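Local coordinates for T cell receptor gamma chain (Monodelphis domestica, PDB 7L15), which forms the gamma half of a marsupial gamma-mu T cell receptor, pairing with the mu chain, and probably takes part in antigen recognition, at residues B[34-39]-B[46-51]; B[118-123]-B[151-156]; B[160-165]-B[202-207]. All coordinates share one frame; numbering follows the deposited sequence.

Contact 1 of 3, residues B[34-39]-B[46-51]; sequences YVHWYR and PERLLV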
loop_
_atom_site.group_PDB
_atom_site.type_symbol
_atom_site.label_atom_id
_atom_site.label_comp_id
_atom_site.label_asym_id
_atom_site.label_seq_id
_atom_site.Cartn_x
_atom_site.Cartn_y
_atom_site.Cartn_z
ATOM N N TYR B 34 -10.044 -3.775 -24.015
ATOM C CA TYR B 34 -8.640 -3.392 -23.934
ATOM C C TYR B 34 -8.124 -3.533 -22.508
ATOM O O TYR B 34 -8.793 -3.130 -21.546
ATOM C CB TYR B 34 -8.442 -1.968 -24.461
ATOM C CG TYR B 34 -8.851 -1.882 -25.904
ATOM C CD1 TYR B 34 -7.951 -2.171 -26.918
ATOM C CD2 TYR B 34 -10.161 -1.590 -26.253
ATOM C CE1 TYR B 34 -8.335 -2.131 -28.250
ATOM C CE2 TYR B 34 -10.560 -1.551 -27.583
ATOM C CZ TYR B 34 -9.642 -1.817 -28.574
ATOM O OH TYR B 34 -10.030 -1.772 -29.890
ATOM N N VAL B 35 -6.950 -4.145 -22.385
ATOM C CA VAL B 35 -6.217 -4.241 -21.133
ATOM C C VAL B 35 -4.996 -3.345 -21.260
ATOM O O VAL B 35 -4.215 -3.488 -22.212
ATOM C CB VAL B 35 -5.818 -5.692 -20.831
ATOM C CG1 VAL B 35 -5.046 -5.768 -19.524
ATOM C CG2 VAL B 35 -7.062 -6.573 -20.774
ATOM N N HIS B 36 -4.840 -2.413 -20.316
ATOM C CA HIS B 36 -3.778 -1.413 -20.341
ATOM C C HIS B 36 -2.733 -1.741 -19.287
ATOM O O HIS B 36 -3.072 -2.208 -18.202
ATOM C CB HIS B 36 -4.338 -0.012 -20.083
ATOM C CG HIS B 36 -5.487 0.353 -20.968
ATOM N ND1 HIS B 36 -5.365 1.246 -22.013
ATOM C CD2 HIS B 36 -6.782 -0.049 -20.964
ATOM C CE1 HIS B 36 -6.534 1.380 -22.614
ATOM N NE2 HIS B 36 -7.412 0.606 -21.996
ATOM N N TRP B 37 -1.463 -1.486 -19.603
ATOM C CA TRP B 37 -0.346 -1.776 -18.703
ATOM C C TRP B 37 0.412 -0.490 -18.421
ATOM O O TRP B 37 1.041 0.067 -19.323
ATOM C CB TRP B 37 0.593 -2.831 -19.287
ATOM C CG TRP B 37 0.065 -4.225 -19.129
ATOM C CD1 TRP B 37 -0.607 -4.954 -20.058
ATOM C CD2 TRP B 37 0.146 -5.045 -17.959
ATOM N NE1 TRP B 37 -0.941 -6.187 -19.545
ATOM C CE2 TRP B 37 -0.487 -6.265 -18.258
ATOM C CE3 TRP B 37 0.711 -4.874 -16.700
ATOM C CZ2 TRP B 37 -0.581 -7.303 -17.339
ATOM C CZ3 TRP B 37 0.605 -5.911 -15.779
ATOM C CH2 TRP B 37 -0.030 -7.107 -16.107
ATOM N N TYR B 38 0.351 -0.033 -17.170
ATOM C CA TYR B 38 1.024 1.170 -16.706
ATOM C C TYR B 38 2.210 0.784 -15.831
ATOM O O TYR B 38 2.235 -0.289 -15.222
ATOM C CB TYR B 38 0.067 2.072 -15.894
ATOM C CG TYR B 38 -0.979 2.807 -16.742
ATOM C CD1 TYR B 38 -2.115 2.161 -17.201
ATOM C CD2 TYR B 38 -0.825 4.149 -17.049
ATOM C CE1 TYR B 38 -3.067 2.825 -17.967
ATOM C CE2 TYR B 38 -1.767 4.824 -17.803
ATOM C CZ TYR B 38 -2.880 4.161 -18.265
ATOM O OH TYR B 38 -3.812 4.844 -19.015
ATOM N N ARG B 39 3.203 1.665 -15.780
ATOM C CA ARG B 39 4.367 1.476 -14.939
ATOM C C ARG B 39 4.555 2.694 -14.058
ATOM O O ARG B 39 4.409 3.833 -14.509
ATOM C CB ARG B 39 5.644 1.238 -15.748
ATOM C CG ARG B 39 6.897 1.159 -14.866
ATOM C CD ARG B 39 8.121 0.712 -15.650
ATOM N NE ARG B 39 8.441 1.661 -16.706
ATOM C CZ ARG B 39 9.359 1.461 -17.641
ATOM N NH1 ARG B 39 10.068 0.336 -17.660
ATOM N NH2 ARG B 39 9.576 2.404 -18.540
ATOM N N PRO B 46 3.831 8.106 -13.423
ATOM C CA PRO B 46 3.349 6.827 -13.958
ATOM C C PRO B 46 2.955 7.014 -15.415
ATOM O O PRO B 46 2.520 8.088 -15.826
ATOM C CB PRO B 46 2.144 6.481 -13.075
ATOM C CG PRO B 46 1.855 7.713 -12.270
ATOM C CD PRO B 46 3.108 8.544 -12.221
ATOM N N GLU B 47 3.155 5.977 -16.214
ATOM C CA GLU B 47 2.877 6.114 -17.634
ATOM C C GLU B 47 2.439 4.774 -18.190
ATOM O O GLU B 47 2.731 3.711 -17.630
ATOM C CB GLU B 47 4.090 6.649 -18.408
ATOM C CG GLU B 47 5.362 5.817 -18.301
ATOM C CD GLU B 47 6.473 6.317 -19.244
ATOM O OE1 GLU B 47 6.153 6.894 -20.322
ATOM O OE2 GLU B 47 7.662 6.127 -18.904
ATOM N N ARG B 48 1.715 4.834 -19.298
ATOM C CA ARG B 48 1.277 3.611 -19.935
ATOM C C ARG B 48 2.386 3.099 -20.841
ATOM O O ARG B 48 3.065 3.880 -21.514
ATOM C CB ARG B 48 -0.004 3.838 -20.729
ATOM C CG ARG B 48 -0.632 2.512 -21.157
ATOM C CD ARG B 48 -1.926 2.705 -21.931
ATOM N NE ARG B 48 -1.665 3.172 -23.285
ATOM C CZ ARG B 48 -2.607 3.429 -24.183
ATOM N NH1 ARG B 48 -3.889 3.267 -23.873
ATOM N NH2 ARG B 48 -2.264 3.858 -25.391
ATOM N N LEU B 49 2.609 1.786 -20.807
ATOM C CA LEU B 49 3.594 1.151 -21.671
ATOM C C LEU B 49 2.985 0.613 -22.956
ATOM O O LEU B 49 3.594 0.743 -24.019
ATOM C CB LEU B 49 4.295 0.004 -20.933
ATOM C CG LEU B 49 4.901 0.301 -19.559
ATOM C CD1 LEU B 49 5.865 -0.793 -19.127
ATOM C CD2 LEU B 49 5.599 1.639 -19.543
ATOM N N LEU B 50 1.799 0.013 -22.884
ATOM C CA LEU B 50 1.168 -0.622 -24.035
ATOM C C LEU B 50 -0.307 -0.828 -23.727
ATOM O O LEU B 50 -0.737 -0.755 -22.574
ATOM C CB LEU B 50 1.833 -1.963 -24.389
ATOM C CG LEU B 50 1.683 -3.206 -23.497
ATOM C CD1 LEU B 50 0.320 -3.887 -23.626
ATOM C CD2 LEU B 50 2.780 -4.214 -23.821
ATOM N N VAL B 51 -1.072 -1.126 -24.772
ATOM C CA VAL B 51 -2.465 -1.521 -24.634
ATOM C C VAL B 51 -2.700 -2.772 -25.475
ATOM O O VAL B 51 -2.133 -2.926 -26.563
ATOM C CB VAL B 51 -3.433 -0.387 -25.031
ATOM C CG1 VAL B 51 -3.235 0.014 -26.490
ATOM C CG2 VAL B 51 -4.869 -0.811 -24.768
#
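Strands 34-39 and 47-51 form an antiparallel hairpin, their axes 4.4 Å apart at the closest and their directions 139° apart, with a beta bulge at Leu49 that shifts the register by one between Trp37 and Tyr38. Four backbone bonds hold it; the Leu49 N to Trp37 O bond, 2.8 Å, runs nearly along the carbonyl axis.

On the face carrying His36, Tyr38, Arg48 and Val51, Arg48 CG is anti to its backbone N (chi1 -168°) and the chain bends at chi3. Its CB sits over one face of the Tyr38 ring, 3.8 Å from the centroid, as a CH-pi contact, and its NH1 reaches His36 ND1 at 3.1 Å. That N-H meets ND1 in the imidazole plane but is bent, at 138°. Val51 CG2 lies over a face of the same imidazole, 3.7 Å from the ring centroid. On the other face Trp37 CD1 meets Leu50 CD1 at 3.8 Å, while the indole packs on the Cys25-Cys97 disulfide, as the core tryptophan of a V domain does. Leu49 CD2 approaches Arg39 CB at 3.8 Å, the two chains crossing at about a right angle.

Arg48 also bridges to Asp62 through NE and bonds Thr115 O of the mu chain through NH1; Tyr38 OH is hydrogen-bonded to Lys105 NZ of its own chain and to Leu118 N of the mu chain. The His36 face therefore belongs to the intersubunit surface. With ND1 accepting from a guanidinium, the imidazole is probably neutral, and the nearby positive charge would disfavour its protonation.

Contact 2 of 3, residues B[118-123]-B[151-156]; sequences SAFKKK and DFFPNV
The Phe153 ring has Pro154 CB above one face, offset toward the rim, and Lys122 CA at its edge, while Phe120 CB comes obliquely to CE1 at 3.8 Å. The Phe120 ring has Ser118 O at its edge, in plane, and Phe152 has Pro154 O in the same position. The side chains of Phe120 and Phe153 cross at about a right angle, and the contact is a methylene against a ring carbon rather than a ring stack. Phe153 CG is anti to its backbone N (chi1 -176°), which lays the ring along the 118-123 backbone; CD1 lies 3.6 Å from Lys121 O.

A single antiparallel bridge joins the backbones. Lys123 N donates to Phe153 O at 3.0 Å, with an N-H...O angle of 171°, and Phe153 N returns a bond of 3.0 Å to Lys123 O; each donor lies in the carbonyl plane on a lone pair. Beside this pair the Lys123 chain, bent at chi3, brings NZ 3.3 Å from Asp151 OD1, a salt bridge whose hydrogen bond is weak. Asp151 OD1 also bonds Ser183 OG, and Asp151 with Phe152 forms a G1 bulge opposite Tyr184.

Segment 118-123 forms most of the connector between strand 104-116 of the V domain and strand 126-130 of the C domain. Phe120 packs on Thr14 and Asn16, and Pro154, after a cis peptide bond as in many immunoglobulin C domains, on Ser12, Thr14 and Ile114. Two nearly matched backbone bonds thus fix the connector against the C domain; the salt bridge, sharing Asp151 OD1 with Ser183, probably gives less directional hold.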
loop_
_atom_site.group_PDB
_atom_site.type_symbol
_atom_site.label_atom_id
_atom_site.label_comp_id
_atom_site.label_asym_id
_atom_site.label_seq_id
_atom_site.Cartn_x
_atom_site.Cartn_y
_atom_site.Cartn_z
ATOM N N SER B 118 22.934 -7.887 -8.262
ATOM C CA SER B 118 23.536 -8.710 -7.220
ATOM C C SER B 118 22.910 -10.098 -7.197
ATOM O O SER B 118 21.728 -10.274 -7.494
ATOM C CB SER B 118 23.360 -8.059 -5.850
ATOM O OG SER B 118 23.885 -6.744 -5.831
ATOM N N ALA B 119 23.713 -11.094 -6.841
ATOM C CA ALA B 119 23.144 -12.410 -6.576
ATOM C C ALA B 119 22.136 -12.305 -5.440
ATOM O O ALA B 119 22.298 -11.509 -4.512
ATOM C CB ALA B 119 24.233 -13.414 -6.212
ATOM N N PHE B 120 21.078 -13.105 -5.522
ATOM C CA PHE B 120 20.045 -13.102 -4.494
ATOM C C PHE B 120 19.435 -14.490 -4.417
ATOM O O PHE B 120 19.520 -15.278 -5.365
ATOM C CB PHE B 120 18.937 -12.082 -4.791
ATOM C CG PHE B 120 18.111 -12.441 -5.991
ATOM C CD1 PHE B 120 18.490 -12.017 -7.259
ATOM C CD2 PHE B 120 16.973 -13.227 -5.862
ATOM C CE1 PHE B 120 17.757 -12.363 -8.358
ATOM C CE2 PHE B 120 16.234 -13.579 -6.967
ATOM C CZ PHE B 120 16.628 -13.145 -8.214
ATOM N N LYS B 121 18.779 -14.764 -3.293
ATOM C CA LYS B 121 17.959 -15.958 -3.128
ATOM C C LYS B 121 16.670 -15.526 -2.451
ATOM O O LYS B 121 16.706 -14.765 -1.479
ATOM C CB LYS B 121 18.676 -17.029 -2.293
ATOM C CG LYS B 121 18.920 -18.365 -3.011
ATOM C CD LYS B 121 19.791 -19.317 -2.180
ATOM C CE LYS B 121 21.287 -19.088 -2.408
ATOM N NZ LYS B 121 22.142 -19.953 -1.537
ATOM N N LYS B 122 15.539 -15.977 -2.984
ATOM C CA LYS B 122 14.262 -15.696 -2.352
ATOM C C LYS B 122 14.156 -16.468 -1.047
ATOM O O LYS B 122 14.665 -17.580 -0.918
ATOM C CB LYS B 122 13.096 -16.064 -3.273
ATOM C CG LYS B 122 13.139 -15.388 -4.651
ATOM C CD LYS B 122 11.853 -15.602 -5.483
ATOM C CE LYS B 122 11.528 -17.069 -5.740
ATOM N NZ LYS B 122 12.384 -17.713 -6.778
ATOM N N LYS B 123 13.508 -15.854 -0.058
ATOM C CA LYS B 123 13.368 -16.467 1.256
ATOM C C LYS B 123 11.958 -16.164 1.739
ATOM O O LYS B 123 11.535 -14.988 1.715
ATOM C CB LYS B 123 14.398 -15.953 2.270
ATOM C CG LYS B 123 15.832 -16.021 1.793
ATOM C CD LYS B 123 16.818 -16.032 2.953
ATOM C CE LYS B 123 16.731 -14.780 3.785
ATOM N NZ LYS B 123 18.002 -14.596 4.515
ATOM N N ASP B 151 12.630 -12.517 8.224
ATOM C CA ASP B 151 13.686 -13.118 7.420
ATOM C C ASP B 151 13.209 -13.475 6.017
ATOM O O ASP B 151 13.512 -14.555 5.502
ATOM C CB ASP B 151 14.271 -14.343 8.122
ATOM C CG ASP B 151 15.631 -14.709 7.580
ATOM O OD1 ASP B 151 16.378 -13.769 7.252
ATOM O OD2 ASP B 151 15.954 -15.915 7.477
ATOM N N PHE B 152 12.470 -12.566 5.375
ATOM C CA PHE B 152 12.057 -12.803 3.997
ATOM C C PHE B 152 12.845 -11.920 3.035
ATOM O O PHE B 152 13.491 -10.943 3.426
ATOM C CB PHE B 152 10.531 -12.634 3.793
ATOM C CG PHE B 152 9.953 -11.305 4.257
ATOM C CD1 PHE B 152 9.984 -10.191 3.444
ATOM C CD2 PHE B 152 9.316 -11.205 5.488
ATOM C CE1 PHE B 152 9.422 -8.977 3.859
ATOM C CE2 PHE B 152 8.744 -9.995 5.918
ATOM C CZ PHE B 152 8.809 -8.882 5.111
ATOM N N PHE B 153 12.827 -12.326 1.758
ATOM C CA PHE B 153 13.429 -11.588 0.667
ATOM C C PHE B 153 12.668 -11.983 -0.591
ATOM O O PHE B 153 12.471 -13.185 -0.821
ATOM C CB PHE B 153 14.917 -11.882 0.487
ATOM C CG PHE B 153 15.554 -11.054 -0.580
ATOM C CD1 PHE B 153 15.454 -11.417 -1.911
ATOM C CD2 PHE B 153 16.227 -9.890 -0.252
ATOM C CE1 PHE B 153 16.021 -10.627 -2.889
ATOM C CE2 PHE B 153 16.799 -9.108 -1.217
ATOM C CZ PHE B 153 16.697 -9.470 -2.537
ATOM N N PRO B 154 12.242 -11.024 -1.426
ATOM C CA PRO B 154 12.490 -9.574 -1.345
ATOM C C PRO B 154 11.666 -8.847 -0.271
ATOM O O PRO B 154 10.876 -9.493 0.415
ATOM C CB PRO B 154 12.092 -9.088 -2.740
ATOM C CG PRO B 154 10.958 -9.998 -3.108
ATOM C CD PRO B 154 11.300 -11.356 -2.516
ATOM N N ASN B 155 11.860 -7.527 -0.144
ATOM C CA ASN B 155 11.177 -6.687 0.846
ATOM C C ASN B 155 9.756 -6.302 0.437
ATOM O O ASN B 155 9.362 -5.145 0.577
ATOM C CB ASN B 155 12.016 -5.438 1.113
ATOM C CG ASN B 155 12.202 -4.571 -0.130
ATOM O OD1 ASN B 155 12.100 -5.043 -1.255
ATOM N ND2 ASN B 155 12.485 -3.279 0.081
ATOM N N VAL B 156 8.984 -7.245 -0.089
ATOM C CA VAL B 156 7.613 -7.009 -0.517
ATOM C C VAL B 156 6.758 -8.103 0.101
ATOM O O VAL B 156 7.082 -9.289 -0.018
ATOM C CB VAL B 156 7.480 -7.021 -2.056
ATOM C CG1 VAL B 156 6.051 -6.749 -2.460
ATOM C CG2 VAL B 156 8.409 -6.008 -2.702
#

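Contact 3 of 3, residues B[160-165]-B[202-207]; sequences YWKEDG and TYFYQH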
loop_
_atom_site.group_PDB
_atom_site.type_symbol
_atom_site.label_atom_id
_atom_site.label_comp_id
_atom_site.label_asym_id
_atom_site.label_seq_id
_atom_site.Cartn_x
_atom_site.Cartn_y
_atom_site.Cartn_z
ATOM N N TYR B 160 -3.094 -9.620 5.776
ATOM C CA TYR B 160 -4.426 -9.148 6.120
ATOM C C TYR B 160 -5.074 -10.113 7.111
ATOM O O TYR B 160 -4.748 -11.302 7.166
ATOM C CB TYR B 160 -5.308 -8.933 4.871
ATOM C CG TYR B 160 -5.177 -9.966 3.743
ATOM C CD1 TYR B 160 -4.046 -10.003 2.942
ATOM C CD2 TYR B 160 -6.201 -10.869 3.463
ATOM C CE1 TYR B 160 -3.907 -10.928 1.914
ATOM C CE2 TYR B 160 -6.082 -11.806 2.412
ATOM C CZ TYR B 160 -4.924 -11.823 1.644
ATOM O OH TYR B 160 -4.739 -12.721 0.609
ATOM N N TRP B 161 -5.984 -9.566 7.907
ATOM C CA TRP B 161 -6.742 -10.298 8.905
ATOM C C TRP B 161 -8.208 -10.294 8.505
ATOM O O TRP B 161 -8.744 -9.251 8.128
ATOM C CB TRP B 161 -6.588 -9.661 10.286
ATOM C CG TRP B 161 -5.163 -9.460 10.717
ATOM C CD1 TRP B 161 -4.255 -8.582 10.185
ATOM C CD2 TRP B 161 -4.489 -10.141 11.779
ATOM N NE1 TRP B 161 -3.052 -8.687 10.847
ATOM C CE2 TRP B 161 -3.170 -9.632 11.831
ATOM C CE3 TRP B 161 -4.869 -11.135 12.693
ATOM C CZ2 TRP B 161 -2.230 -10.082 12.760
ATOM C CZ3 TRP B 161 -3.922 -11.590 13.623
ATOM C CH2 TRP B 161 -2.618 -11.063 13.641
ATOM N N LYS B 162 -8.856 -11.454 8.588
ATOM C CA LYS B 162 -10.290 -11.561 8.374
ATOM C C LYS B 162 -10.927 -12.284 9.552
ATOM O O LYS B 162 -10.286 -13.096 10.224
ATOM C CB LYS B 162 -10.619 -12.313 7.093
ATOM C CG LYS B 162 -10.114 -11.676 5.818
ATOM C CD LYS B 162 -10.727 -12.382 4.610
ATOM C CE LYS B 162 -10.231 -11.762 3.321
ATOM N NZ LYS B 162 -10.208 -10.287 3.463
ATOM N N GLU B 163 -12.196 -11.990 9.804
ATOM C CA GLU B 163 -12.961 -12.799 10.740
ATOM C C GLU B 163 -13.938 -13.665 9.962
ATOM O O GLU B 163 -14.416 -13.274 8.894
ATOM C CB GLU B 163 -13.708 -11.941 11.761
ATOM C CG GLU B 163 -14.743 -11.012 11.187
ATOM C CD GLU B 163 -15.347 -10.133 12.257
ATOM O OE1 GLU B 163 -15.558 -8.925 11.999
ATOM O OE2 GLU B 163 -15.587 -10.656 13.368
ATOM N N ASP B 164 -14.194 -14.863 10.485
ATOM C CA ASP B 164 -15.097 -15.787 9.810
ATOM C C ASP B 164 -16.477 -15.156 9.676
ATOM O O ASP B 164 -17.019 -14.602 10.639
ATOM C CB ASP B 164 -15.184 -17.108 10.576
ATOM C CG ASP B 164 -13.834 -17.786 10.728
ATOM O OD1 ASP B 164 -12.803 -17.162 10.388
ATOM O OD2 ASP B 164 -13.806 -18.947 11.189
ATOM N N GLY B 165 -17.036 -15.217 8.470
ATOM C CA GLY B 165 -18.317 -14.619 8.177
ATOM C C GLY B 165 -18.228 -13.267 7.506
ATOM O O GLY B 165 -19.172 -12.864 6.822
ATOM N N THR B 202 -8.921 -15.367 10.726
ATOM C CA THR B 202 -7.939 -15.920 9.807
ATOM C C THR B 202 -6.919 -14.849 9.425
ATOM O O THR B 202 -7.270 -13.694 9.172
ATOM C CB THR B 202 -8.605 -16.517 8.562
ATOM O OG1 THR B 202 -9.566 -17.501 8.964
ATOM C CG2 THR B 202 -7.563 -17.207 7.712
ATOM N N TYR B 203 -5.651 -15.238 9.428
ATOM C CA TYR B 203 -4.537 -14.377 9.068
ATOM C C TYR B 203 -3.929 -14.881 7.765
ATOM O O TYR B 203 -3.655 -16.081 7.628
ATOM C CB TYR B 203 -3.489 -14.361 10.187
ATOM C CG TYR B 203 -2.186 -13.675 9.813
ATOM C CD1 TYR B 203 -2.043 -12.299 9.937
ATOM C CD2 TYR B 203 -1.105 -14.412 9.326
ATOM C CE1 TYR B 203 -0.849 -11.668 9.593
ATOM C CE2 TYR B 203 0.093 -13.795 8.965
ATOM C CZ TYR B 203 0.218 -12.429 9.107
ATOM O OH TYR B 203 1.408 -11.828 8.763
ATOM N N PHE B 204 -3.715 -13.969 6.817
ATOM C CA PHE B 204 -3.192 -14.301 5.494
ATOM C C PHE B 204 -1.919 -13.526 5.192
ATOM O O PHE B 204 -1.795 -12.356 5.560
ATOM C CB PHE B 204 -4.171 -13.944 4.386
ATOM C CG PHE B 204 -5.499 -14.589 4.504
ATOM C CD1 PHE B 204 -6.536 -13.945 5.143
ATOM C CD2 PHE B 204 -5.730 -15.825 3.928
ATOM C CE1 PHE B 204 -7.788 -14.541 5.225
ATOM C CE2 PHE B 204 -6.980 -16.420 4.007
ATOM C CZ PHE B 204 -8.003 -15.778 4.655
ATOM N N TYR B 205 -1.010 -14.142 4.437
ATOM C CA TYR B 205 0.059 -13.362 3.827
ATOM C C TYR B 205 0.430 -13.922 2.458
ATOM O O TYR B 205 0.274 -15.114 2.185
ATOM C CB TYR B 205 1.308 -13.265 4.737
ATOM C CG TYR B 205 2.016 -14.563 5.053
ATOM C CD1 TYR B 205 1.612 -15.356 6.118
ATOM C CD2 TYR B 205 3.114 -14.979 4.299
ATOM C CE1 TYR B 205 2.282 -16.540 6.415
ATOM C CE2 TYR B 205 3.785 -16.140 4.587
ATOM C CZ TYR B 205 3.366 -16.926 5.634
ATOM O OH TYR B 205 4.056 -18.089 5.888
ATOM N N GLN B 206 0.914 -13.031 1.595
ATOM C CA GLN B 206 1.419 -13.370 0.276
ATOM C C GLN B 206 2.862 -12.901 0.149
ATOM O O GLN B 206 3.254 -11.866 0.701
ATOM C CB GLN B 206 0.591 -12.726 -0.852
ATOM C CG GLN B 206 -0.832 -13.229 -0.956
ATOM C CD GLN B 206 -1.678 -12.342 -1.850
ATOM O OE1 GLN B 206 -1.243 -11.947 -2.923
ATOM N NE2 GLN B 206 -2.879 -12.006 -1.397
ATOM N N HIS B 207 3.641 -13.663 -0.607
ATOM C CA HIS B 207 5.044 -13.349 -0.793
ATOM C C HIS B 207 5.525 -14.078 -2.029
ATOM O O HIS B 207 5.008 -15.150 -2.368
ATOM C CB HIS B 207 5.884 -13.751 0.417
ATOM C CG HIS B 207 7.279 -13.232 0.352
ATOM N ND1 HIS B 207 8.298 -13.922 -0.264
ATOM C CD2 HIS B 207 7.810 -12.059 0.767
ATOM C CE1 HIS B 207 9.411 -13.214 -0.191
ATOM N NE2 HIS B 207 9.142 -12.080 0.435
#
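Thr202 O is gripped twice: by the N-H of Lys162, 2.8 Å between Lys162 N and Thr202 O and almost straight at 175°, and by a CA-H...O contact from Trp161 CA at 3.4 Å. Bonds in both directions join Lys162 to Thr202 and Tyr160 to Phe204, an antiparallel ladder with the non-hydrogen-bonded pair Trp161-Tyr203 between them.

That pair faces the core. The Tyr203 edge meets the Trp161 face in a T-shaped stack, CD1 lying over the indole 3.5 Å from CE2, and Trp161 NE1 bonds Ser188 OG. Tyr160 takes the crowded first torsion (chi1 39°), which carries its ring over Phe204 CB, 3.6 Å from the ring centroid. The two rings are near parallel but slid apart, so CH-pi contact replaces stacking. Beyond it, Gln206 NE2 donates to Tyr160 OH at 2.8 Å, the hydroxyl lying in the amide plane. Lys162 crosses Phe204 with its CD at 3.7 Å from CE1 and sends NZ to Ser167 O.

Here strands C and F of a C1-type domain pair. Phe204 CB over its face and Gln206 at its hydroxyl would limit rotation of the Tyr160 ring, while Ser188 satisfies NE1 of the buried Trp161.

Contact 1 lies in the V domain and contact 3 in the C domain, their centres about 30 Å apart; contact 2 is the surface junction at the connector. Contacts 1 and 3 are both antiparallel sheet pairs with a tryptophan on the core side, but the first is buried and its polar face meets the mu chain, whereas the third is partly buried and touched by no other chain of the assembly. Contact 2 has a single bridge and a salt bridge whose hydrogen bond is weak. No strand pair is shared, though strand 142-152 of contact 2 precedes strand 158-163 of contact 3. His207 NE2 lies 3.1 Å from Pro154 O, a probable hydrogen bond, so 202-207 meets 151-156 at its cis-proline.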